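Local coordinates for protein endo-beta-1,2-glucanase (Talaromyces funiculosus, PDB 6IMV) that hydrolyses internal beta-1,2-glucosidic bonds of beta-1,2-glucans as an endo-acting enzyme that defines a new glycoside hydrolase family, at residues A[281-286]-A[295-300]. Sequence-based numbering, arbitrary orientation.
Sequences VSVDYH and VQKGYW. With GLC (alpha-D-glucopyranose), chain D; NAG (2-acetamido-2-deoxy-beta-D-glucopyranose), chain H.
V283 and V295 form a hydrogen-bonded pair of an antiparallel beta hairpin, a two-stranded sheet built from strands 282-287 and 290-296. Both backbone groups of each valine are used: V283 N gives its hydrogen to V295 O at 3.1 Å, and V295 N returns one to V283 O at 2.8 Å. S282 and Q296 make the adjacent non-hydrogen-bonded pair, with their side chains on the other face of the sheet from the two valines. There Q296 packs against helix 318-337, and its OE1 is satisfied by the hydroxyl of Y472. The pairing runs on past the end of the strand, where K297 N meets V281 O at 2.9 Å in an almost straight bond (179° at the hydrogen). A water stands in for the second bond of this pair, accepting from V281 N and donating to K297 O, which is also bonded by the hydroxyl of Y249.

Apolar contact is concentrated around the stem of K297. CB and CG lie against both V283 methyls; with CG anti to the backbone N (chi1 -168°) and the chain extended beyond it, CD continues past V283 CG1. CD also lies 4.0 Å from V281 CG1, the V281 side chain running alongside and pointing the same way. K297 NZ lies 2.4 Å from O7 of an N-acetylglucosamine of an attached glycan, too short for the length of this hydrogen bond to be taken literally; the same sugar is also hydrogen-bonded to Q279 OE1. An alanine here would probably open a gap beside the V283 methyls and V281 CG1, where CG and CD now lie, and leave the sugar without its lysine contact. On the valine face, V295 CG2 lies 3.9 Å from V283 CG2 and 3.6 Å from V283 O.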
loop_
_atom_site.group_PDB
_atom_site.type_symbol
_atom_site.label_atom_id
_atom_site.label_comp_id
_atom_site.label_asym_id
_atom_site.label_seq_id
_atom_site.Cartn_x
_atom_site.Cartn_y
_atom_site.Cartn_z
ATOM N N VAL A 281 -2.446 -2.258 21.182
ATOM C CA VAL A 281 -1.665 -1.942 22.374
ATOM C C VAL A 281 -1.183 -0.485 22.309
ATOM O O VAL A 281 -0.713 -0.003 21.272
ATOM C CB VAL A 281 -0.481 -2.922 22.531
ATOM C CG1 VAL A 281 0.411 -2.574 23.723
ATOM C CG2 VAL A 281 -0.953 -4.364 22.642
ATOM N N SER A 282 -1.281 0.197 23.450
ATOM C CA SER A 282 -0.765 1.552 23.635
ATOM C C SER A 282 0.668 1.473 24.163
ATOM O O SER A 282 0.925 0.768 25.121
ATOM C CB SER A 282 -1.636 2.317 24.587
ATOM O OG SER A 282 -1.247 3.672 24.658
ATOM N N VAL A 283 1.591 2.195 23.526
ATOM C CA VAL A 283 2.940 2.349 24.049
ATOM C C VAL A 283 3.385 3.790 23.808
ATOM O O VAL A 283 2.873 4.476 22.915
ATOM C CB VAL A 283 3.947 1.360 23.425
ATOM C CG1 VAL A 283 3.646 -0.068 23.824
ATOM C CG2 VAL A 283 4.030 1.489 21.906
ATOM N N ASP A 284 4.366 4.222 24.600
ATOM C CA ASP A 284 4.897 5.559 24.498
ATOM C C ASP A 284 6.281 5.496 23.840
ATOM O O ASP A 284 7.188 4.794 24.325
ATOM C CB ASP A 284 4.943 6.232 25.870
ATOM C CG ASP A 284 3.595 6.666 26.416
ATOM O OD1 ASP A 284 2.568 6.600 25.676
ATOM O OD2 ASP A 284 3.579 7.068 27.589
ATOM N N TYR A 285 6.431 6.226 22.733
ATOM C CA TYR A 285 7.739 6.503 22.161
ATOM C C TYR A 285 8.441 7.563 23.018
ATOM O O TYR A 285 7.877 8.616 23.290
ATOM C CB TYR A 285 7.643 7.040 20.734
ATOM C CG TYR A 285 8.991 7.366 20.143
ATOM C CD1 TYR A 285 9.718 6.421 19.440
ATOM C CD2 TYR A 285 9.572 8.607 20.343
ATOM C CE1 TYR A 285 10.968 6.713 18.917
ATOM C CE2 TYR A 285 10.832 8.906 19.852
ATOM C CZ TYR A 285 11.529 7.961 19.132
ATOM O OH TYR A 285 12.760 8.283 18.636
ATOM N N HIS A 286 9.680 7.283 23.424
ATOM C CA HIS A 286 10.445 8.234 24.219
ATOM C C HIS A 286 11.929 7.910 24.087
ATOM O O HIS A 286 12.387 6.923 24.642
ATOM C CB HIS A 286 9.973 8.247 25.687
ATOM C CG HIS A 286 10.415 9.449 26.457
ATOM N ND1 HIS A 286 10.334 9.508 27.836
ATOM C CD2 HIS A 286 10.930 10.638 26.059
ATOM C CE1 HIS A 286 10.784 10.676 28.257
ATOM N NE2 HIS A 286 11.161 11.386 27.186
ATOM N N VAL A 295 1.539 6.021 21.007
ATOM C CA VAL A 295 1.246 5.486 19.696
ATOM C C VAL A 295 0.612 4.104 19.841
ATOM O O VAL A 295 0.724 3.444 20.879
ATOM C CB VAL A 295 2.516 5.408 18.827
ATOM C CG1 VAL A 295 3.121 6.779 18.615
ATOM C CG2 VAL A 295 3.548 4.445 19.404
ATOM N N GLN A 296 -0.021 3.669 18.751
ATOM C CA GLN A 296 -0.343 2.271 18.532
ATOM C C GLN A 296 0.955 1.490 18.304
ATOM O O GLN A 296 1.720 1.793 17.375
ATOM C CB GLN A 296 -1.236 2.125 17.302
ATOM C CG GLN A 296 -1.570 0.674 16.983
ATOM C CD GLN A 296 -2.421 0.588 15.746
ATOM O OE1 GLN A 296 -3.645 0.561 15.828
ATOM N NE2 GLN A 296 -1.771 0.569 14.596
ATOM N N LYS A 297 1.184 0.472 19.136
ATOM C CA LYS A 297 2.341 -0.386 18.994
ATOM C C LYS A 297 2.297 -1.067 17.620
ATOM O O LYS A 297 1.259 -1.565 17.206
ATOM C CB LYS A 297 2.378 -1.408 20.126
ATOM C CG LYS A 297 3.686 -2.172 20.252
ATOM C CD LYS A 297 3.663 -3.142 21.408
ATOM C CE LYS A 297 4.981 -3.860 21.570
ATOM N NZ LYS A 297 4.942 -4.769 22.737
ATOM N N GLY A 298 3.426 -1.026 16.908
ATOM C CA GLY A 298 3.544 -1.573 15.568
ATOM C C GLY A 298 4.021 -3.017 15.574
ATOM O O GLY A 298 4.353 -3.585 16.614
ATOM N N TYR A 299 4.048 -3.631 14.390
ATOM C CA TYR A 299 4.690 -4.918 14.244
ATOM C C TYR A 299 6.204 -4.672 14.224
ATOM O O TYR A 299 6.925 -5.098 15.149
ATOM C CB TYR A 299 4.137 -5.681 13.036
ATOM C CG TYR A 299 4.496 -7.145 13.047
ATOM C CD1 TYR A 299 3.992 -7.995 14.018
ATOM C CD2 TYR A 299 5.378 -7.670 12.118
ATOM C CE1 TYR A 299 4.333 -9.338 14.052
ATOM C CE2 TYR A 299 5.721 -9.013 12.128
ATOM C CZ TYR A 299 5.203 -9.847 13.102
ATOM O OH TYR A 299 5.555 -11.161 13.110
ATOM N N TRP A 300 6.668 -3.944 13.201
ATOM C CA TRP A 300 7.998 -3.310 13.190
ATOM C C TRP A 300 7.884 -1.795 13.387
ATOM O O TRP A 300 8.888 -1.149 13.637
ATOM C CB TRP A 300 8.734 -3.595 11.878
ATOM C CG TRP A 300 8.928 -5.050 11.605
ATOM C CD1 TRP A 300 9.777 -5.897 12.246
ATOM C CD2 TRP A 300 8.251 -5.828 10.601
ATOM N NE1 TRP A 300 9.651 -7.159 11.731
ATOM C CE2 TRP A 300 8.746 -7.144 10.705
ATOM C CE3 TRP A 300 7.280 -5.543 9.632
ATOM C CZ2 TRP A 300 8.310 -8.170 9.873
ATOM C CZ3 TRP A 300 6.843 -6.558 8.812
ATOM C CH2 TRP A 300 7.345 -7.854 8.940
HETATM C C1 GLC D . 3.097 -10.171 7.827
HETATM C C2 GLC D . 2.564 -9.381 6.652
HETATM C C3 GLC D . 2.837 -7.899 6.831
HETATM C C4 GLC D . 2.194 -7.418 8.119
HETATM C C5 GLC D . 2.736 -8.247 9.284
HETATM C C6 GLC D . 2.018 -7.911 10.588
HETATM O O1 GLC D . 4.535 -10.056 7.765
HETATM O O2 GLC D . 3.246 -9.837 5.475
HETATM O O3 GLC D . 2.322 -7.136 5.741
HETATM O O4 GLC D . 2.436 -6.015 8.287
HETATM O O5 GLC D . 2.560 -9.647 9.033
HETATM O O6 GLC D . 0.622 -8.208 10.493
HETATM C C1 NAG H . 4.079 -9.506 20.306
HETATM C C2 NAG H . 4.327 -9.448 21.812
HETATM C C3 NAG H . 3.853 -10.762 22.415
HETATM C C4 NAG H . 2.361 -10.911 22.135
HETATM C C5 NAG H . 2.191 -11.046 20.615
HETATM C C6 NAG H . 0.742 -11.229 20.178
HETATM C C7 NAG H . 6.260 -8.099 22.525
HETATM C C8 NAG H . 7.736 -8.086 22.727
HETATM N N2 NAG H . 5.733 -9.249 22.116
HETATM O O3 NAG H . 4.089 -10.734 23.812
HETATM O O4 NAG H . 1.810 -12.000 22.887
HETATM O O5 NAG H . 2.705 -9.845 20.023
HETATM O O6 NAG H . -0.093 -10.259 20.832
HETATM O O7 NAG H . 5.598 -7.099 22.706
HETATM O O HOH W 1 -1.145 -2.330 18.485
#